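Putative Lipoprotein (Shewanella oneidensis, PDB 3U24) is of unknown function but binds zinc and calcium ions, and its DUF885 family belongs to a clan of metallopeptidases, so a peptidase-like role is possible. Local coordinates at residues D93-D98 with V563-Q568; L556-A561 with R567-E572. All blocks are in the same frame, centred on the assembly; numbering follows the deposited sequence.

Contact 1. Residues D93-D98 with V563-Q568. With ZN (zinc ion), chain C.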
loop_
_atom_site.group_PDB
_atom_site.type_symbol
_atom_site.label_atom_id
_atom_site.label_comp_id
_atom_site.label_asym_id
_atom_site.label_seq_id
_atom_site.Cartn_x
_atom_site.Cartn_y
_atom_site.Cartn_z
ATOM N N ASP A 93 16.137 -9.369 -8.762
ATOM C CA ASP A 93 15.123 -10.380 -9.045
ATOM C C ASP A 93 15.334 -11.684 -8.246
ATOM O O ASP A 93 14.362 -12.270 -7.732
ATOM C CB ASP A 93 15.032 -10.670 -10.545
ATOM C CG ASP A 93 14.525 -9.454 -11.350
ATOM O OD1 ASP A 93 14.149 -8.447 -10.715
ATOM O OD2 ASP A 93 14.516 -9.497 -12.598
ATOM N N TYR A 94 16.588 -12.120 -8.136
ATOM C CA TYR A 94 16.912 -13.328 -7.409
ATOM C C TYR A 94 16.387 -13.185 -5.978
ATOM O O TYR A 94 15.666 -14.052 -5.494
ATOM C CB TYR A 94 18.437 -13.587 -7.398
ATOM C CG TYR A 94 18.866 -14.829 -6.659
ATOM C CD1 TYR A 94 18.828 -14.892 -5.283
ATOM C CD2 TYR A 94 19.333 -15.945 -7.346
ATOM C CE1 TYR A 94 19.215 -16.038 -4.610
ATOM C CE2 TYR A 94 19.753 -17.073 -6.671
ATOM C CZ TYR A 94 19.672 -17.113 -5.301
ATOM O OH TYR A 94 20.072 -18.240 -4.614
ATOM N N HIS A 95 16.743 -12.078 -5.324
ATOM C CA HIS A 95 16.364 -11.884 -3.945
ATOM C C HIS A 95 14.868 -11.688 -3.729
ATOM O O HIS A 95 14.290 -12.213 -2.762
ATOM C CB HIS A 95 17.200 -10.774 -3.315
ATOM C CG HIS A 95 18.600 -11.186 -3.069
ATOM N ND1 HIS A 95 19.565 -11.161 -4.051
ATOM C CD2 HIS A 95 19.194 -11.723 -1.948
ATOM C CE1 HIS A 95 20.719 -11.613 -3.541
ATOM N NE2 HIS A 95 20.500 -11.935 -2.247
ATOM N N LEU A 96 14.223 -10.950 -4.614
ATOM C CA LEU A 96 12.797 -10.785 -4.549
ATOM C C LEU A 96 12.095 -12.138 -4.703
ATOM O O LEU A 96 11.178 -12.420 -3.953
ATOM C CB LEU A 96 12.332 -9.817 -5.614
ATOM C CG LEU A 96 12.697 -8.338 -5.427
ATOM C CD1 LEU A 96 12.140 -7.584 -6.662
ATOM C CD2 LEU A 96 12.197 -7.736 -4.094
ATOM N N ILE A 97 12.540 -12.981 -5.632
ATOM C CA ILE A 97 11.984 -14.301 -5.766
ATOM C C ILE A 97 12.220 -15.168 -4.515
ATOM O O ILE A 97 11.282 -15.799 -3.989
ATOM C CB ILE A 97 12.500 -15.013 -7.047
ATOM C CG1 ILE A 97 11.898 -14.346 -8.302
ATOM C CG2 ILE A 97 12.156 -16.481 -7.024
ATOM C CD1 ILE A 97 12.595 -14.745 -9.606
ATOM N N ASP A 98 13.456 -15.203 -4.020
ATOM C CA ASP A 98 13.775 -16.000 -2.842
ATOM C C ASP A 98 12.884 -15.629 -1.631
ATOM O O ASP A 98 12.282 -16.493 -0.982
ATOM C CB ASP A 98 15.221 -15.787 -2.481
ATOM C CG ASP A 98 15.780 -16.874 -1.601
ATOM O OD1 ASP A 98 15.338 -18.030 -1.665
ATOM O OD2 ASP A 98 16.708 -16.578 -0.856
ATOM N N VAL A 563 15.333 -1.045 0.050
ATOM C CA VAL A 563 16.404 -0.112 0.295
ATOM C C VAL A 563 17.746 -0.785 0.704
ATOM O O VAL A 563 18.821 -0.359 0.250
ATOM C CB VAL A 563 15.990 0.917 1.351
ATOM C CG1 VAL A 563 17.138 1.892 1.631
ATOM C CG2 VAL A 563 14.699 1.636 0.914
ATOM N N LYS A 564 17.713 -1.847 1.494
ATOM C CA LYS A 564 18.965 -2.442 1.898
ATOM C C LYS A 564 19.749 -3.049 0.743
ATOM O O LYS A 564 20.976 -3.115 0.797
ATOM C CB LYS A 564 18.811 -3.474 3.003
ATOM C CG LYS A 564 18.022 -4.722 2.660
ATOM C CD LYS A 564 18.332 -5.784 3.717
ATOM C CE LYS A 564 17.303 -6.896 3.805
ATOM N NZ LYS A 564 17.944 -8.153 4.335
ATOM N N TYR A 565 19.053 -3.508 -0.286
ATOM C CA TYR A 565 19.738 -4.075 -1.429
ATOM C C TYR A 565 20.347 -2.961 -2.290
ATOM O O TYR A 565 21.468 -3.097 -2.789
ATOM C CB TYR A 565 18.793 -5.037 -2.196
ATOM C CG TYR A 565 18.528 -6.343 -1.407
ATOM C CD1 TYR A 565 19.630 -7.125 -0.878
ATOM C CD2 TYR A 565 17.220 -6.800 -1.174
ATOM C CE1 TYR A 565 19.414 -8.305 -0.142
ATOM C CE2 TYR A 565 16.990 -7.983 -0.452
ATOM C CZ TYR A 565 18.087 -8.743 0.068
ATOM O OH TYR A 565 17.872 -9.940 0.789
ATOM N N ILE A 566 19.625 -1.860 -2.434
ATOM C CA ILE A 566 20.164 -0.707 -3.125
ATOM C C ILE A 566 21.421 -0.186 -2.424
ATOM O O ILE A 566 22.437 0.064 -3.083
ATOM C CB ILE A 566 19.163 0.432 -3.277
ATOM C CG1 ILE A 566 17.986 -0.006 -4.166
ATOM C CG2 ILE A 566 19.853 1.665 -3.862
ATOM C CD1 ILE A 566 16.794 0.942 -4.071
ATOM N N ARG A 567 21.367 -0.100 -1.104
ATOM C CA ARG A 567 22.527 0.279 -0.313
ATOM C C ARG A 567 23.694 -0.660 -0.570
ATOM O O ARG A 567 24.811 -0.221 -0.802
ATOM C CB ARG A 567 22.195 0.233 1.164
ATOM C CG ARG A 567 23.380 0.474 2.082
ATOM C CD ARG A 567 22.955 0.607 3.565
ATOM N NE ARG A 567 24.181 0.687 4.373
ATOM C CZ ARG A 567 24.916 -0.362 4.745
ATOM N NH1 ARG A 567 24.554 -1.604 4.444
ATOM N NH2 ARG A 567 26.003 -0.174 5.442
ATOM N N GLN A 568 23.435 -1.959 -0.483
ATOM C CA GLN A 568 24.501 -2.967 -0.645
ATOM C C GLN A 568 25.132 -2.833 -2.051
ATOM O O GLN A 568 26.352 -2.866 -2.181
ATOM C CB GLN A 568 23.938 -4.384 -0.398
ATOM C CG GLN A 568 24.953 -5.486 -0.099
ATOM C CD GLN A 568 24.342 -6.756 0.579
ATOM O OE1 GLN A 568 23.290 -6.713 1.273
ATOM N NE2 GLN A 568 25.030 -7.899 0.394
HETATM ZN ZN ZN C . 21.857 -12.782 -1.071
HETATM O O HOH W 1 16.042 -12.308 -0.431
HETATM O O HOH W 2 24.210 -12.396 -1.932
#
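His95 and Tyr565 make a helix-to-helix contact at the surface of this largely helical DUF885 fold, where helix 88-111 meets the C-terminal helix 563-571. Followed outward, the histidine runs along Tyr565 with CB, CG and CD2, while its two nitrogens turn to Thr91 O and to zinc. Its CB lies over one face of the phenol ring, 4.0 Å from Tyr565 CE2. With CG anti to the carbonyl carbon (chi1 -72°), the imidazole then runs on past the tyrosine, and the ring planes are inclined at 44°, an oblique aromatic pair. His95 CD2 comes closest, 3.5 Å from Tyr565 OH. On the other branch of the ring, ND1 is hydrogen-bonded to Thr91 O one turn earlier in the same helix, which fixes the ring's rotation and leaves NE2 to bind zinc. Tyr94 CD1 stands off-centre over one face of the imidazole.

Tyrosine suits its position because a flat ring can pack against the histidine while its hydroxyl reaches a water. That water bridges the two helices, donating to His95 O at 2.9 Å and lying 3.2 Å from Tyr565 OH. With an alanine in place of Tyr565, one side of His95 would probably lose its packing partner and the bridging water its hydroxyl mate. At the tip, His95 NE2 holds the zinc ion at 2.0 Å, and a water adds a longer ligand at 2.5 Å.

Contact 2. Residues L556-A561 with R567-E572. With ZN (zinc ion), chain D.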
loop_
_atom_site.group_PDB
_atom_site.type_symbol
_atom_site.label_atom_id
_atom_site.label_comp_id
_atom_site.label_asym_id
_atom_site.label_seq_id
_atom_site.Cartn_x
_atom_site.Cartn_y
_atom_site.Cartn_z
ATOM N N LEU A 556 17.833 5.894 -7.573
ATOM C CA LEU A 556 16.618 5.606 -8.290
ATOM C C LEU A 556 16.828 4.650 -9.467
ATOM O O LEU A 556 15.852 4.231 -10.075
ATOM C CB LEU A 556 15.960 6.881 -8.791
ATOM C CG LEU A 556 15.544 7.895 -7.736
ATOM C CD1 LEU A 556 15.317 9.264 -8.344
ATOM C CD2 LEU A 556 14.313 7.385 -6.985
ATOM N N SER A 557 18.054 4.242 -9.750
ATOM C CA SER A 557 18.331 3.507 -10.997
ATOM C C SER A 557 18.021 2.036 -10.854
ATOM O O SER A 557 17.894 1.373 -11.842
ATOM C CB SER A 557 19.801 3.655 -11.449
ATOM O OG SER A 557 20.713 3.096 -10.507
ATOM N N TYR A 558 17.857 1.537 -9.636
ATOM C CA TYR A 558 17.596 0.123 -9.400
ATOM C C TYR A 558 16.102 -0.232 -9.417
ATOM O O TYR A 558 15.742 -1.409 -9.374
ATOM C CB TYR A 558 18.201 -0.267 -8.038
ATOM C CG TYR A 558 19.699 -0.082 -7.995
ATOM C CD1 TYR A 558 20.543 -1.092 -8.422
ATOM C CD2 TYR A 558 20.260 1.096 -7.590
ATOM C CE1 TYR A 558 21.903 -0.941 -8.406
ATOM C CE2 TYR A 558 21.631 1.262 -7.570
ATOM C CZ TYR A 558 22.438 0.237 -7.965
ATOM O OH TYR A 558 23.807 0.386 -7.969
ATOM N N GLY A 559 15.238 0.772 -9.475
ATOM C CA GLY A 559 13.801 0.532 -9.362
ATOM C C GLY A 559 13.399 0.166 -7.938
ATOM O O GLY A 559 14.143 0.398 -6.983
ATOM N N SER A 560 12.251 -0.481 -7.822
ATOM C CA SER A 560 11.586 -0.722 -6.548
ATOM C C SER A 560 12.160 -1.916 -5.734
ATOM O O SER A 560 11.433 -2.771 -5.257
ATOM C CB SER A 560 10.082 -0.895 -6.845
ATOM O OG SER A 560 9.605 0.269 -7.592
ATOM N N ALA A 561 13.472 -1.956 -5.588
ATOM C CA ALA A 561 14.128 -2.958 -4.773
ATOM C C ALA A 561 14.102 -2.437 -3.342
ATOM O O ALA A 561 14.050 -1.243 -3.130
ATOM C CB ALA A 561 15.584 -3.194 -5.195
ATOM N N ARG A 567 21.367 -0.100 -1.104
ATOM C CA ARG A 567 22.527 0.279 -0.313
ATOM C C ARG A 567 23.694 -0.660 -0.570
ATOM O O ARG A 567 24.811 -0.221 -0.802
ATOM C CB ARG A 567 22.195 0.233 1.164
ATOM C CG ARG A 567 23.380 0.474 2.082
ATOM C CD ARG A 567 22.955 0.607 3.565
ATOM N NE ARG A 567 24.181 0.687 4.373
ATOM C CZ ARG A 567 24.916 -0.362 4.745
ATOM N NH1 ARG A 567 24.554 -1.604 4.444
ATOM N NH2 ARG A 567 26.003 -0.174 5.442
ATOM N N GLN A 568 23.435 -1.959 -0.483
ATOM C CA GLN A 568 24.501 -2.967 -0.645
ATOM C C GLN A 568 25.132 -2.833 -2.051
ATOM O O GLN A 568 26.352 -2.866 -2.181
ATOM C CB GLN A 568 23.938 -4.384 -0.398
ATOM C CG GLN A 568 24.953 -5.486 -0.099
ATOM C CD GLN A 568 24.342 -6.756 0.579
ATOM O OE1 GLN A 568 23.290 -6.713 1.273
ATOM N NE2 GLN A 568 25.030 -7.899 0.394
ATOM N N LEU A 569 24.320 -2.642 -3.092
ATOM C CA LEU A 569 24.869 -2.547 -4.456
ATOM C C LEU A 569 25.650 -1.256 -4.612
ATOM O O LEU A 569 26.681 -1.274 -5.245
ATOM C CB LEU A 569 23.792 -2.662 -5.546
ATOM C CG LEU A 569 23.103 -4.032 -5.550
ATOM C CD1 LEU A 569 21.729 -3.959 -6.230
ATOM C CD2 LEU A 569 23.988 -5.104 -6.160
HETATM N N MSE A 570 25.172 -0.160 -4.014
HETATM C CA MSE A 570 25.847 1.132 -4.121
HETATM C C MSE A 570 27.136 1.153 -3.339
HETATM O O MSE A 570 28.053 1.862 -3.742
HETATM C CB MSE A 570 24.940 2.315 -3.709
HETATM C CG MSE A 570 23.938 2.671 -4.769
HETATM SE SE MSE A 570 22.735 4.075 -4.333
HETATM C CE MSE A 570 24.052 5.504 -4.494
ATOM N N LEU A 571 27.237 0.387 -2.241
ATOM C CA LEU A 571 28.495 0.357 -1.442
ATOM C C LEU A 571 29.526 -0.644 -1.965
ATOM O O LEU A 571 30.710 -0.412 -1.816
ATOM C CB LEU A 571 28.223 0.114 0.055
ATOM C CG LEU A 571 27.571 1.322 0.775
ATOM C CD1 LEU A 571 27.328 1.036 2.253
ATOM C CD2 LEU A 571 28.433 2.575 0.587
ATOM N N GLU A 572 29.064 -1.755 -2.547
ATOM C CA GLU A 572 29.900 -2.773 -3.238
ATOM C C GLU A 572 30.230 -2.328 -4.673
ATOM O O GLU A 572 31.122 -1.510 -4.930
ATOM C CB GLU A 572 29.122 -4.101 -3.314
ATOM C CG GLU A 572 29.852 -5.294 -3.924
ATOM C CD GLU A 572 28.918 -6.393 -4.471
ATOM O OE1 GLU A 572 27.668 -6.180 -4.480
ATOM O OE2 GLU A 572 29.456 -7.465 -4.912
HETATM ZN ZN ZN D . 26.876 -7.905 -5.085
HETATM O O HOH W 3 27.775 -9.646 -4.631
#
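Tyr558 reaches from the loop that follows helix 548-555 to the last turn of helix 563-571, where Leu569 and Met570, a selenomethionine, receive its ring. This is local packing of helix 563-571 against the loop that precedes it, with no hydrogen bond between the segments. The tight part is apolar. Leu569 CD1 lies 3.7 Å from Tyr558 CE1, and Leu569 CB also touches that corner of the ring. On the other side of the hydroxyl, Met570 CG is 3.9 Å from Tyr558 CE2. Neighbouring helix residues thus meet the two sides of the phenol end, each at an oblique approach. A tyrosine fits here because its ring supplies carbon to both while its OH hydrogen-bonds Lys554 NZ. The branched leucine sets both CB and a methyl against the ring, and the flexible, unbranched Met570 lays its CG alongside and bends farther out.

The solvent side is looser and polar. Glu572, the exposed C-terminal residue, swings its CG anti to the backbone N (chi1 -177°) and extends to a zinc ion, with OE1 2.0 Å from the metal. Glu572 OE2 is a longer second ligand of that zinc at 2.6 Å, so the carboxylate is lopsidedly bidentate. A water sits 2.0 Å from the same zinc and donates to Glu572 OE2 at 2.8 Å.

Around the packed part, Tyr558 and Leu569 both rest on Ile92 of helix 88-111, whereas Met570 turns to Phe534 and Tyr538 of helix 523-542 and to Phe551 of helix 548-555.

How the contacts relate
After three earlier helices the chain enters helix 88-111, which supplies 93-98, and then runs through 464 mostly helical residues before returning as helix 563-571 to close contact 1. Contact 2 is a short closure: the loop 556-561 leaves helix 548-555 and is met again by 567-572 after only five residues. The loop of contact 2 starts inside that of contact 1 and ends beyond it; the two loops cross rather than nest, and the segments share Arg567 and Gln568. Between them Ile566 packs on the 556-561 loop, its CG2 3.8 Å from Tyr558 CD2. Together they tie the C-terminal helix to an early helix and to its own preceding loop.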